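Local coordinates for protein shikimate 5-dehydrogenase AroE (5-dehydroshikimate reductase) (Mycobacterium tuberculosis, PDB 4P4G) that binds shikimate and probably catalyses the reversible NADP-dependent reduction of 3-dehydroshikimate to shikimate, the fourth step of chorismate biosynthesis, at residues Ala71-Ala76 with Gly87-Leu92; Thr104-Val109 with Ala129-Val134; Leu121-Gly126 with Ser190-Glu195. All coordinates share one frame; numbering follows the deposited sequence.

Interaction 1 of 3, residues Ala71-Ala76 with Gly87-Leu92; sequences AALRFA and GSANTL. With SKM ((3R,4S,5R)-3,4,5-trihydroxycyclohex-1-ene-1-carboxylic acid), chain C.
Leu-92 reaches helix 69-75 with both methyl groups: CD1 turns to the ring of Phe-75 and CD2 to Ala-76, with Ala-72 lying by both. CD1 approaches the ring obliquely, 4.1 Å from Phe-75 CD2, the two side chains crossing at about a right angle. Leu-92 CD2 lies 3.9 Å from Ala-76 CB, just past the helix end, and 3.5 Å from the backbone O of Ala-72. One helical turn before Ala-76, the methyl of Ala-72 points at residues 87-92 and rests 3.5 Å from Ala-89 O. Ala-89 answers with its own methyl, Ala-89 CB lying over the helix backbone, 3.8 Å from Leu-73 N. No hydrogen bond links the two segments, so side-chain packing carries the contact. It sets helix 69-75 against strand 91-95, part of the mixed sheet of the shikimate-binding domain, and against the residues that lead into that strand. The Leu-73 side chain has CG anti to its backbone N (chi1 -175°), which lays it along this lead-in, with Leu-73 CD2 3.8 Å from Gly-87 O. While Ala-89 and Leu-92 face the helix, the CB of Asn-90 points away from it, and the amide serves the ligand. Asn-90 ND2 donates to shikimate O12 over 2.9 Å in a nearly straight bond (165°), and Asn-90 OD1 accepts from Thr-91 OG1, which sits well above the carbonyl plane, and from the backbone N of Thr-104.

Interaction 2 of 3, residues Thr104-Val109 with Ala129-Val134; sequences TDIDGV and APAAVV. With SKM ((3R,4S,5R)-3,4,5-trihydroxycyclohex-1-ene-1-carboxylic acid), chain C.
Ala-131 sets its methyl group against the start of helix 105-113, where Ala-131 CB lies 3.5 Å from Asp-105 CB and 4.0 Å from the backbone N of Ile-106. This small side chain lets the backbones come close: the CA atoms of Ile-106 and Ala-131 are 4.9 Å apart, and the short helical segments approach to 8.0 Å between axes at a crossing angle of -56°. Larger side chains extend the contact beyond this point. The Ile-106 side chain has CG1 anti to its carbonyl carbon (chi1 -61°), and it meets Val-134 obliquely; Ile-106 CD1 comes to 3.9 Å from Val-134 CG1, which also touches CG1 and CG2 of the same isoleucine. One turn further along helix 105-113, Val-109 uses a single branch, its CG2 resting 3.9 Å from Ala-132 CA. No hydrogen bond crosses between the segments, and all six touching residues are buried.

Asp-105 belongs to both the packing and the shikimate pocket. Its CB abuts Ala-131, while its carboxylate extends to the ligand: shikimate O12 donates to Asp-105 OD1 over 2.6 Å. The other oxygen, OD2, forms a salt bridge with Lys-69, which itself hydrogen-bonds shikimate, so the two carboxylate oxygens have separate partners. The packing of its CB on Ala-131 probably helps to position this first-shell group.

Helix 129-139 follows strand 119-123 in the nucleotide-binding domain, and helix 105-113 precedes that strand. Around the pair, helix 81-86 touches Ile-106 and Val-134, helix 151-163 touches Val-134, and helix 236-252 lies beside the start of helix 105-113.

Interaction 3 of 3, residues Leu121-Gly126 with Ser190-Glu195; sequences LVLGSG and STIPAE. With SO4 (sulfate ion), chain J.
Leu-123 O takes two hydrogen bonds from one residue, Thr-191, which grips it with both backbone and side chain. Thr-191 N donates to Leu-123 O over 2.9 Å with an N-H...O angle of 148°, tilted from the carbonyl plane. Thr-191 OG1 donates to Leu-123 O over 2.6 Å, lying in that plane on a lone pair. The hydroxyl reaches this place because OG1 stands between the backbone N and carbonyl carbon of its own residue (chi1 72°). Thr-191 OG1 gives its proton to Leu-123 O and itself accepts one from a water 2.8 Å from OG1. That water in turn accepts from Gly-126 N, so a single molecule ties the glycine-containing turn to the residue just past strand 187-190.

Van der Waals packing lies beside this polar cluster. Leu-123 and Ser-190 form a parallel bridge with side chains on the same face of the sheet, where Leu-123 CD1 contacts the serine CB and OG and sits 4.0 Å from Ile-192 CD1. Gly-124, with a positive phi of 112°, lets two side chains close in on its backbone: Gly-124 CA lies 3.4 Å from Ile-192 CG2 and 3.7 Å from Thr-191 OG1.

Ser-125 holds a sulfate ion, probably from the crystallisation liquor: Ser-125 N donates to sulfate O4 over 2.9 Å, and Ser-125 OG donates to sulfate O2 over 2.7 Å. Backbone N atoms of Arg-149 and Asn-150 also hydrogen-bond the ion. Gly-124 and Gly-126, followed by Ala-129, fit the GxGxxA strand-turn-helix pattern of a Rossmann fold, consistent with the NADP-binding site of this family.

How the interactions relate
Interaction 2 is the most central, joining two helices through residues that are all buried. Interaction 1, which packs a helix on the mixed sheet of the substrate domain, includes partly exposed Leu-73 and Phe-75; interaction 3, which ties neighbouring strand ends of the parallel sheet, includes partly exposed Thr-191. Interactions 1 and 2 are apolar across their segments and share the shikimate pocket; interaction 3 adds two hydrogen bonds and a bridging water to its packing, with a sulfate bound at the turn. Between interactions 2 and 3 the link is the strand-turn-helix unit: Ala-129 CB lies 3.4 Å from Gly-124 O, and Ala-132 packs on Val-122. Interactions 1 and 3 do not touch.

Interaction 1 of 3, residues Ala71-Ala76 with Gly87-Leu92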
ATOM      1  N   ALA A  71      -5.851  10.259  -7.561  1.00  8.68           N
ATOM      2  CA  ALA A  71      -6.966  10.435  -8.486  1.00  8.19           C
ATOM      3  C   ALA A  71      -8.211   9.700  -7.977  1.00  8.08           C
ATOM      4  O   ALA A  71      -9.324  10.195  -8.120  1.00  9.35           O
ATOM      5  CB  ALA A  71      -6.588   9.949  -9.869  1.00  9.49           C
ATOM      6  N   ALA A  72      -8.009   8.515  -7.401  1.00  6.83           N
ATOM      7  CA  ALA A  72      -9.116   7.710  -6.877  1.00  7.21           C
ATOM      8  C   ALA A  72      -9.840   8.434  -5.754  1.00  6.97           C
ATOM      9  O   ALA A  72     -11.070   8.450  -5.716  1.00  9.07           O
ATOM     10  CB  ALA A  72      -8.616   6.335  -6.403  1.00  7.49           C
ATOM     11  N   LEU A  73      -9.088   9.032  -4.831  1.00  6.13           N
ATOM     12  CA  LEU A  73      -9.694   9.778  -3.736  1.00  8.39           C
ATOM     13  C   LEU A  73     -10.532  10.937  -4.270  1.00 10.00           C
ATOM     14  O   LEU A  73     -11.667  11.156  -3.833  1.00 11.50           O
ATOM     15  CB  LEU A  73      -8.620  10.328  -2.796  1.00 11.18           C
ATOM     16  CG  LEU A  73      -9.211  11.012  -1.562  1.00 17.10           C
ATOM     17  CD1 LEU A  73      -9.293  10.037  -0.422  1.00 17.93           C
ATOM     18  CD2 LEU A  73      -8.415  12.248  -1.165  1.00 22.73           C
ATOM     19  N   ARG A  74      -9.979  11.675  -5.220  1.00 10.95           N
ATOM     20  CA  ARG A  74     -10.690  12.830  -5.761  1.00 11.14           C
ATOM     21  C   ARG A  74     -11.955  12.436  -6.522  1.00 11.34           C
ATOM     22  O   ARG A  74     -12.951  13.180  -6.526  1.00 12.62           O
ATOM     23  CB  ARG A  74      -9.779  13.620  -6.695  1.00 12.14           C
ATOM     24  CG  ARG A  74      -8.648  14.327  -5.983  1.00 14.61           C
ATOM     25  CD  ARG A  74      -7.952  15.266  -6.950  1.00 15.76           C
ATOM     26  NE  ARG A  74      -7.445  14.594  -8.147  1.00 17.07           N
ATOM     27  CZ  ARG A  74      -6.204  14.139  -8.283  1.00 17.05           C
ATOM     28  NH1 ARG A  74      -5.335  14.250  -7.288  1.00 14.63           N
ATOM     29  NH2 ARG A  74      -5.832  13.563  -9.424  1.00 20.48           N
ATOM     30  N   PHE A  75     -11.901  11.291  -7.190  1.00  8.28           N
ATOM     31  CA  PHE A  75     -12.990  10.855  -8.060  1.00  9.27           C
ATOM     32  C   PHE A  75     -14.237  10.503  -7.257  1.00 10.43           C
ATOM     33  O   PHE A  75     -15.362  10.809  -7.664  1.00 11.80           O
ATOM     34  CB  PHE A  75     -12.544   9.649  -8.888  1.00  8.95           C
ATOM     35  CG  PHE A  75     -13.672   8.969  -9.618  1.00 11.72           C
ATOM     36  CD1 PHE A  75     -14.178   9.512 -10.791  1.00 13.92           C
ATOM     37  CD2 PHE A  75     -14.216   7.782  -9.134  1.00 11.06           C
ATOM     38  CE1 PHE A  75     -15.220   8.888 -11.471  1.00 17.00           C
ATOM     39  CE2 PHE A  75     -15.259   7.159  -9.805  1.00 15.63           C
ATOM     40  CZ  PHE A  75     -15.752   7.710 -10.977  1.00 15.23           C
ATOM     41  N   ALA A  76     -14.032   9.851  -6.116  1.00  8.51           N
ATOM     42  CA  ALA A  76     -15.131   9.402  -5.268  1.00 10.05           C
ATOM     43  C   ALA A  76     -15.931  10.560  -4.697  1.00 12.60           C
ATOM     44  O   ALA A  76     -15.369  11.588  -4.316  1.00 14.96           O
ATOM     45  CB  ALA A  76     -14.600   8.541  -4.143  1.00  9.46           C
ATOM     46  N   GLY A  87      -5.402  10.664   2.677  1.00 15.04           N
ATOM     47  CA  GLY A  87      -5.273  11.548   1.535  1.00 14.91           C
ATOM     48  C   GLY A  87      -5.047  10.837   0.221  1.00 14.64           C
ATOM     49  O   GLY A  87      -4.735  11.475  -0.794  1.00 13.27           O
ATOM     50  N   SER A  88      -5.212   9.517   0.225  1.00 13.47           N
ATOM     51  CA  SER A  88      -5.184   8.751  -1.010  1.00 11.25           C
ATOM     52  C   SER A  88      -6.068   7.537  -0.806  1.00  9.02           C
ATOM     53  O   SER A  88      -6.442   7.210   0.334  1.00  9.46           O
ATOM     54  CB  SER A  88      -3.757   8.339  -1.382  1.00 14.62           C
ATOM     55  OG  SER A  88      -3.257   7.390  -0.463  1.00 15.52           O
ATOM     56  N   ALA A  89      -6.422   6.875  -1.898  1.00  9.04           N
ATOM     57  CA  ALA A  89      -7.346   5.754  -1.830  1.00  9.59           C
ATOM     58  C   ALA A  89      -6.874   4.649  -2.739  1.00  8.47           C
ATOM     59  O   ALA A  89      -6.558   4.896  -3.899  1.00  9.37           O
ATOM     60  CB  ALA A  89      -8.735   6.203  -2.250  1.00 10.21           C
ATOM     61  N   ASN A  90      -6.856   3.423  -2.232  1.00  7.27           N
ATOM     62  CA  ASN A  90      -6.498   2.296  -3.076  1.00  4.99           C
ATOM     63  C   ASN A  90      -7.718   1.434  -3.386  1.00  8.04           C
ATOM     64  O   ASN A  90      -7.594   0.320  -3.908  1.00  8.53           O
ATOM     65  CB  ASN A  90      -5.440   1.440  -2.379  1.00  9.31           C
ATOM     66  CG  ASN A  90      -6.020   0.645  -1.236  1.00 10.58           C
ATOM     67  OD1 ASN A  90      -6.952   1.098  -0.568  1.00 11.18           O
ATOM     68  ND2 ASN A  90      -5.474  -0.544  -0.997  1.00 10.27           N
ATOM     69  N   THR A  91      -8.898   1.944  -3.050  1.00  6.40           N
ATOM     70  CA  THR A  91     -10.133   1.165  -3.193  1.00  7.73           C
ATOM     71  C   THR A  91     -11.274   2.091  -3.562  1.00  9.03           C
ATOM     72  O   THR A  91     -11.449   3.135  -2.935  1.00  8.59           O
ATOM     73  CB  THR A  91     -10.497   0.476  -1.854  1.00 11.89           C
ATOM     74  OG1 THR A  91      -9.356  -0.215  -1.334  1.00 14.20           O
ATOM     75  CG2 THR A  91     -11.648  -0.514  -2.029  1.00 13.52           C
ATOM     76  N   LEU A  92     -12.022   1.736  -4.602  1.00  6.29           N
ATOM     77  CA  LEU A  92     -13.290   2.401  -4.894  1.00  7.59           C
ATOM     78  C   LEU A  92     -14.407   1.375  -4.815  1.00  9.66           C
ATOM     79  O   LEU A  92     -14.315   0.305  -5.424  1.00  9.93           O
ATOM     80  CB  LEU A  92     -13.265   3.014  -6.292  1.00  9.54           C
ATOM     81  CG  LEU A  92     -12.332   4.208  -6.447  1.00  9.96           C
ATOM     82  CD1 LEU A  92     -12.141   4.512  -7.920  1.00 10.73           C
ATOM     83  CD2 LEU A  92     -12.897   5.413  -5.713  1.00  9.50           C
TER
HETATM   84  O12 SKM C 301      -3.077  -1.030  -2.577  1.00 19.07           O
HETATM   85  C8  SKM C 301      -2.787  -2.173  -3.376  1.00 19.11           C
HETATM   86  C6  SKM C 301      -1.365  -2.062  -3.850  1.00 21.24           C
HETATM   87  O7  SKM C 301      -1.105  -0.770  -4.367  1.00 24.83           O
HETATM   88  C5  SKM C 301      -1.146  -3.030  -4.896  1.00 17.41           C
HETATM   89  C4  SKM C 301      -2.072  -3.705  -5.575  1.00 13.30           C
HETATM   90  C1  SKM C 301      -1.638  -4.673  -6.661  1.00 11.21           C
HETATM   91  O2  SKM C 301      -2.491  -5.360  -7.241  1.00 13.07           O
HETATM   92  O3  SKM C 301      -0.439  -4.794  -6.972  1.00 14.87           O
HETATM   93  C10 SKM C 301      -3.598  -3.554  -5.301  1.00 14.00           C
HETATM   94  C9  SKM C 301      -3.797  -2.241  -4.487  1.00 17.56           C
HETATM   95  O11 SKM C 301      -5.075  -2.326  -3.958  1.00 17.21           O

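Interaction 2 of 3, residues Thr104-Val109 with Ala129-Val134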
ATOM      1  N   THR A 104      -7.233   0.779   2.203  1.00  8.32           N
ATOM      2  CA  THR A 104      -6.897  -0.430   2.949  1.00  9.50           C
ATOM      3  C   THR A 104      -5.391  -0.706   3.047  1.00 10.05           C
ATOM      4  O   THR A 104      -4.998  -1.713   3.646  1.00  9.97           O
ATOM      5  CB  THR A 104      -7.602  -1.676   2.368  1.00  9.25           C
ATOM      6  OG1 THR A 104      -7.008  -2.012   1.107  1.00 10.41           O
ATOM      7  CG2 THR A 104      -9.088  -1.416   2.157  1.00  9.58           C
ATOM      8  N   ASP A 105      -4.556   0.170   2.480  1.00 10.66           N
ATOM      9  CA  ASP A 105      -3.095   0.024   2.592  1.00 12.05           C
ATOM     10  C   ASP A 105      -2.633   0.226   4.039  1.00 11.84           C
ATOM     11  O   ASP A 105      -1.552  -0.233   4.422  1.00 11.05           O
ATOM     12  CB  ASP A 105      -2.349   1.030   1.702  1.00 13.18           C
ATOM     13  CG  ASP A 105      -2.412   0.688   0.226  1.00 17.50           C
ATOM     14  OD1 ASP A 105      -2.321  -0.507  -0.127  1.00 18.01           O
ATOM     15  OD2 ASP A 105      -2.548   1.636  -0.587  1.00 19.45           O
ATOM     16  N   ILE A 106      -3.433   0.934   4.831  1.00 10.49           N
ATOM     17  CA  ILE A 106      -3.155   1.071   6.263  1.00 11.20           C
ATOM     18  C   ILE A 106      -3.151  -0.319   6.898  1.00 12.20           C
ATOM     19  O   ILE A 106      -2.214  -0.668   7.628  1.00 11.79           O
ATOM     20  CB  ILE A 106      -4.208   1.940   6.962  1.00 13.14           C
ATOM     21  CG1 ILE A 106      -4.220   3.353   6.383  1.00 13.73           C
ATOM     22  CG2 ILE A 106      -3.977   1.967   8.468  1.00 14.21           C
ATOM     23  CD1 ILE A 106      -5.496   4.114   6.739  1.00 17.56           C
ATOM     24  N   ASP A 107      -4.192  -1.110   6.610  1.00 11.17           N
ATOM     25  CA  ASP A 107      -4.251  -2.515   7.042  1.00 12.66           C
ATOM     26  C   ASP A 107      -3.082  -3.319   6.497  1.00 13.39           C
ATOM     27  O   ASP A 107      -2.559  -4.208   7.176  1.00 11.42           O
ATOM     28  CB  ASP A 107      -5.530  -3.193   6.549  1.00 17.97           C
ATOM     29  CG  ASP A 107      -6.778  -2.643   7.187  1.00 27.04           C
ATOM     30  OD1 ASP A 107      -6.680  -1.956   8.226  1.00 28.25           O
ATOM     31  OD2 ASP A 107      -7.874  -2.926   6.653  1.00 31.97           O
ATOM     32  N   GLY A 108      -2.709  -3.037   5.249  1.00 10.48           N
ATOM     33  CA  GLY A 108      -1.599  -3.709   4.607  1.00 10.33           C
ATOM     34  C   GLY A 108      -0.331  -3.547   5.413  1.00 11.29           C
ATOM     35  O   GLY A 108       0.382  -4.523   5.686  1.00 11.47           O
ATOM     36  N   VAL A 109      -0.062  -2.315   5.823  1.00  9.54           N
ATOM     37  CA  VAL A 109       1.149  -2.020   6.580  1.00  9.95           C
ATOM     38  C   VAL A 109       1.066  -2.611   7.980  1.00  8.20           C
ATOM     39  O   VAL A 109       1.967  -3.345   8.414  1.00  9.92           O
ATOM     40  CB  VAL A 109       1.416  -0.505   6.614  1.00  9.48           C
ATOM     41  CG1 VAL A 109       2.592  -0.172   7.524  1.00 13.13           C
ATOM     42  CG2 VAL A 109       1.682   0.004   5.195  1.00 10.31           C
ATOM     43  N   ALA A 129       2.801   6.127   0.586  1.00 10.18           N
ATOM     44  CA  ALA A 129       3.524   6.711   1.726  1.00  9.96           C
ATOM     45  C   ALA A 129       2.655   7.206   2.899  1.00 10.88           C
ATOM     46  O   ALA A 129       2.997   6.967   4.053  1.00 10.82           O
ATOM     47  CB  ALA A 129       4.478   7.822   1.255  1.00 11.49           C
ATOM     48  N   PRO A 130       1.548   7.916   2.624  1.00 11.34           N
ATOM     49  CA  PRO A 130       0.759   8.332   3.791  1.00 11.20           C
ATOM     50  C   PRO A 130       0.076   7.163   4.493  1.00 10.54           C
ATOM     51  O   PRO A 130      -0.124   7.236   5.700  1.00 11.48           O
ATOM     52  CB  PRO A 130      -0.269   9.300   3.205  1.00 12.34           C
ATOM     53  CG  PRO A 130      -0.325   8.982   1.742  1.00 12.50           C
ATOM     54  CD  PRO A 130       1.031   8.490   1.368  1.00 12.00           C
ATOM     55  N   ALA A 131      -0.264   6.104   3.759  1.00 11.32           N
ATOM     56  CA  ALA A 131      -0.784   4.895   4.391  1.00 12.00           C
ATOM     57  C   ALA A 131       0.254   4.255   5.296  1.00 12.00           C
ATOM     58  O   ALA A 131      -0.082   3.717   6.350  1.00 12.92           O
ATOM     59  CB  ALA A 131      -1.267   3.906   3.348  1.00 12.85           C
ATOM     60  N   ALA A 132       1.520   4.294   4.886  1.00  8.18           N
ATOM     61  CA  ALA A 132       2.587   3.785   5.742  1.00  8.97           C
ATOM     62  C   ALA A 132       2.686   4.614   7.027  1.00  9.88           C
ATOM     63  O   ALA A 132       2.899   4.059   8.100  1.00 10.32           O
ATOM     64  CB  ALA A 132       3.903   3.767   5.013  1.00 11.35           C
ATOM     65  N   VAL A 133       2.541   5.933   6.915  1.00 10.53           N
ATOM     66  CA  VAL A 133       2.585   6.797   8.095  1.00 10.30           C
ATOM     67  C   VAL A 133       1.471   6.459   9.082  1.00 12.51           C
ATOM     68  O   VAL A 133       1.727   6.243  10.272  1.00 12.68           O
ATOM     69  CB  VAL A 133       2.548   8.290   7.694  1.00 11.06           C
ATOM     70  CG1 VAL A 133       2.334   9.184   8.919  1.00 13.57           C
ATOM     71  CG2 VAL A 133       3.839   8.661   6.964  1.00 12.31           C
ATOM     72  N   VAL A 134       0.239   6.375   8.583  1.00 11.56           N
ATOM     73  CA  VAL A 134      -0.911   6.088   9.433  1.00 12.46           C
ATOM     74  C   VAL A 134      -0.882   4.661   9.994  1.00 12.14           C
ATOM     75  O   VAL A 134      -1.191   4.446  11.165  1.00 14.24           O
ATOM     76  CB  VAL A 134      -2.230   6.373   8.688  1.00 11.61           C
ATOM     77  CG1 VAL A 134      -3.439   5.887   9.491  1.00 10.32           C
ATOM     78  CG2 VAL A 134      -2.343   7.866   8.400  1.00 12.81           C
TER
HETATM   79  O12 SKM C 301      -3.077  -1.030  -2.577  1.00 19.07           O
HETATM   80  C8  SKM C 301      -2.787  -2.173  -3.376  1.00 19.11           C
HETATM   81  C6  SKM C 301      -1.365  -2.062  -3.850  1.00 21.24           C
HETATM   82  O7  SKM C 301      -1.105  -0.770  -4.367  1.00 24.83           O
HETATM   83  C5  SKM C 301      -1.146  -3.030  -4.896  1.00 17.41           C
HETATM   84  C4  SKM C 301      -2.072  -3.705  -5.575  1.00 13.30           C
HETATM   85  C1  SKM C 301      -1.638  -4.673  -6.661  1.00 11.21           C
HETATM   86  O2  SKM C 301      -2.491  -5.360  -7.241  1.00 13.07           O
HETATM   87  O3  SKM C 301      -0.439  -4.794  -6.972  1.00 14.87           O
HETATM   88  C10 SKM C 301      -3.598  -3.554  -5.301  1.00 14.00           C
HETATM   89  C9  SKM C 301      -3.797  -2.241  -4.487  1.00 17.56           C
HETATM   90  O11 SKM C 301      -5.075  -2.326  -3.958  1.00 17.21           O

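Interaction 3 of 3, residues Leu121-Gly126 with Ser190-Glu195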
ATOM      1  N   LEU A 121      11.147   4.522   9.827  1.00  7.88           N
ATOM      2  CA  LEU A 121      11.524   5.268   8.634  1.00 10.80           C
ATOM      3  C   LEU A 121      10.532   4.927   7.536  1.00 10.82           C
ATOM      4  O   LEU A 121      10.140   3.766   7.384  1.00 12.54           O
ATOM      5  CB  LEU A 121      12.928   4.833   8.219  1.00 14.29           C
ATOM      6  CG  LEU A 121      13.942   5.748   7.560  1.00 21.55           C
ATOM      7  CD1 LEU A 121      14.157   6.974   8.401  1.00 25.69           C
ATOM      8  CD2 LEU A 121      15.251   4.983   7.453  1.00 20.22           C
ATOM      9  N   VAL A 122      10.117   5.929   6.766  1.00  8.56           N
ATOM     10  CA  VAL A 122       9.256   5.691   5.613  1.00  8.20           C
ATOM     11  C   VAL A 122       9.955   6.283   4.419  1.00  8.46           C
ATOM     12  O   VAL A 122      10.344   7.446   4.448  1.00  9.59           O
ATOM     13  CB  VAL A 122       7.874   6.375   5.768  1.00  9.94           C
ATOM     14  CG1 VAL A 122       7.126   6.434   4.424  1.00 10.98           C
ATOM     15  CG2 VAL A 122       7.039   5.664   6.835  1.00 10.41           C
ATOM     16  N   LEU A 123      10.130   5.485   3.373  1.00  7.52           N
ATOM     17  CA  LEU A 123      10.712   6.003   2.138  1.00  9.81           C
ATOM     18  C   LEU A 123       9.651   6.311   1.105  1.00  9.54           C
ATOM     19  O   LEU A 123       8.822   5.456   0.782  1.00  9.84           O
ATOM     20  CB  LEU A 123      11.676   5.002   1.530  1.00  9.98           C
ATOM     21  CG  LEU A 123      12.743   4.399   2.424  1.00 12.75           C
ATOM     22  CD1 LEU A 123      13.667   3.546   1.578  1.00 12.74           C
ATOM     23  CD2 LEU A 123      13.497   5.489   3.147  1.00 14.40           C
ATOM     24  N   GLY A 124       9.688   7.534   0.590  1.00 10.83           N
ATOM     25  CA  GLY A 124       8.828   7.931  -0.512  1.00 12.01           C
ATOM     26  C   GLY A 124       7.780   8.945  -0.123  1.00 12.69           C
ATOM     27  O   GLY A 124       7.552   9.183   1.062  1.00 14.85           O
ATOM     28  N   SER A 125       7.133   9.528  -1.128  1.00 13.97           N
ATOM     29  CA  SER A 125       6.041  10.470  -0.888  1.00 18.25           C
ATOM     30  C   SER A 125       4.898  10.253  -1.880  1.00 19.76           C
ATOM     31  O   SER A 125       4.096  11.164  -2.135  1.00 22.16           O
ATOM     32  CB  SER A 125       6.549  11.909  -0.971  1.00 21.72           C
ATOM     33  OG  SER A 125       7.068  12.182  -2.259  1.00 23.83           O
ATOM     34  N   GLY A 126       4.838   9.053  -2.450  1.00 16.96           N
ATOM     35  CA  GLY A 126       3.764   8.682  -3.360  1.00 17.49           C
ATOM     36  C   GLY A 126       2.494   8.290  -2.628  1.00 17.61           C
ATOM     37  O   GLY A 126       2.349   8.553  -1.434  1.00 16.37           O
ATOM     38  N   SER A 190       9.384   0.833   2.849  1.00  7.52           N
ATOM     39  CA  SER A 190       9.816   1.445   1.583  1.00 10.14           C
ATOM     40  C   SER A 190       8.710   1.490   0.549  1.00 10.49           C
ATOM     41  O   SER A 190       8.152   0.451   0.173  1.00  9.94           O
ATOM     42  CB  SER A 190      11.017   0.702   0.999  1.00 11.11           C
ATOM     43  OG  SER A 190      11.402   1.302  -0.230  1.00 12.32           O
ATOM     44  N   THR A 191       8.396   2.691   0.068  1.00  7.86           N
ATOM     45  CA  THR A 191       7.372   2.833  -0.968  1.00 11.31           C
ATOM     46  C   THR A 191       7.920   3.382  -2.285  1.00 12.85           C
ATOM     47  O   THR A 191       7.147   3.740  -3.181  1.00 16.31           O
ATOM     48  CB  THR A 191       6.165   3.688  -0.485  1.00 11.93           C
ATOM     49  OG1 THR A 191       6.540   5.067  -0.395  1.00 14.78           O
ATOM     50  CG2 THR A 191       5.671   3.224   0.882  1.00 12.65           C
ATOM     51  N   ILE A 192       9.248   3.441  -2.407  1.00  9.59           N
ATOM     52  CA  ILE A 192       9.902   3.965  -3.609  1.00  9.64           C
ATOM     53  C   ILE A 192      10.233   2.843  -4.602  1.00 11.27           C
ATOM     54  O   ILE A 192      10.219   1.662  -4.222  1.00 11.84           O
ATOM     55  CB  ILE A 192      11.192   4.763  -3.273  1.00 14.36           C
ATOM     56  CG1 ILE A 192      12.197   3.900  -2.508  1.00 14.59           C
ATOM     57  CG2 ILE A 192      10.850   6.007  -2.498  1.00 17.55           C
ATOM     58  CD1 ILE A 192      13.513   4.634  -2.222  1.00 13.39           C
ATOM     59  N   PRO A 193      10.507   3.197  -5.876  1.00 11.96           N
ATOM     60  CA  PRO A 193      10.845   2.147  -6.850  1.00 12.45           C
ATOM     61  C   PRO A 193      12.106   1.407  -6.434  1.00 13.08           C
ATOM     62  O   PRO A 193      12.973   1.996  -5.785  1.00 12.68           O
ATOM     63  CB  PRO A 193      11.111   2.930  -8.133  1.00 14.39           C
ATOM     64  CG  PRO A 193      10.258   4.153  -8.002  1.00 15.05           C
ATOM     65  CD  PRO A 193      10.306   4.504  -6.533  1.00 14.42           C
ATOM     66  N   ALA A 194      12.207   0.134  -6.800  1.00 12.97           N
ATOM     67  CA  ALA A 194      13.362  -0.670  -6.406  1.00 10.74           C
ATOM     68  C   ALA A 194      14.643  -0.103  -7.012  1.00 12.12           C
ATOM     69  O   ALA A 194      15.713  -0.185  -6.409  1.00 12.97           O
ATOM     70  CB  ALA A 194      13.159  -2.135  -6.825  1.00 12.15           C
ATOM     71  N   GLU A 195      14.519   0.494  -8.194  1.00 12.25           N
ATOM     72  CA  GLU A 195      15.653   1.076  -8.901  1.00 12.83           C
ATOM     73  C   GLU A 195      16.215   2.324  -8.215  1.00 15.68           C
ATOM     74  O   GLU A 195      17.376   2.677  -8.418  1.00 18.72           O
ATOM     75  CB  GLU A 195      15.238   1.417 -10.340  1.00 16.85           C
ATOM     76  CG  GLU A 195      14.827   0.209 -11.180  1.00 21.40           C
ATOM     77  CD  GLU A 195      13.366  -0.196 -11.019  1.00 25.07           C
ATOM     78  OE1 GLU A 195      12.707   0.250 -10.057  1.00 20.14           O
ATOM     79  OE2 GLU A 195      12.879  -0.974 -11.871  1.00 30.26           O
TER
HETATM   80  S   SO4 J 308       9.750  10.266  -3.854  1.00 23.85           S
HETATM   81  O1  SO4 J 308      10.961   9.698  -3.262  1.00 10.81           O
HETATM   82  O2  SO4 J 308       9.461  11.590  -3.295  1.00 24.85           O
HETATM   83  O3  SO4 J 308       9.951  10.415  -5.299  1.00 25.10           O
HETATM   84  O4  SO4 J 308       8.594   9.374  -3.667  1.00 23.35           O
HETATM   85  O   HOH W   1       6.170   6.568  -2.740  1.00 23.84           O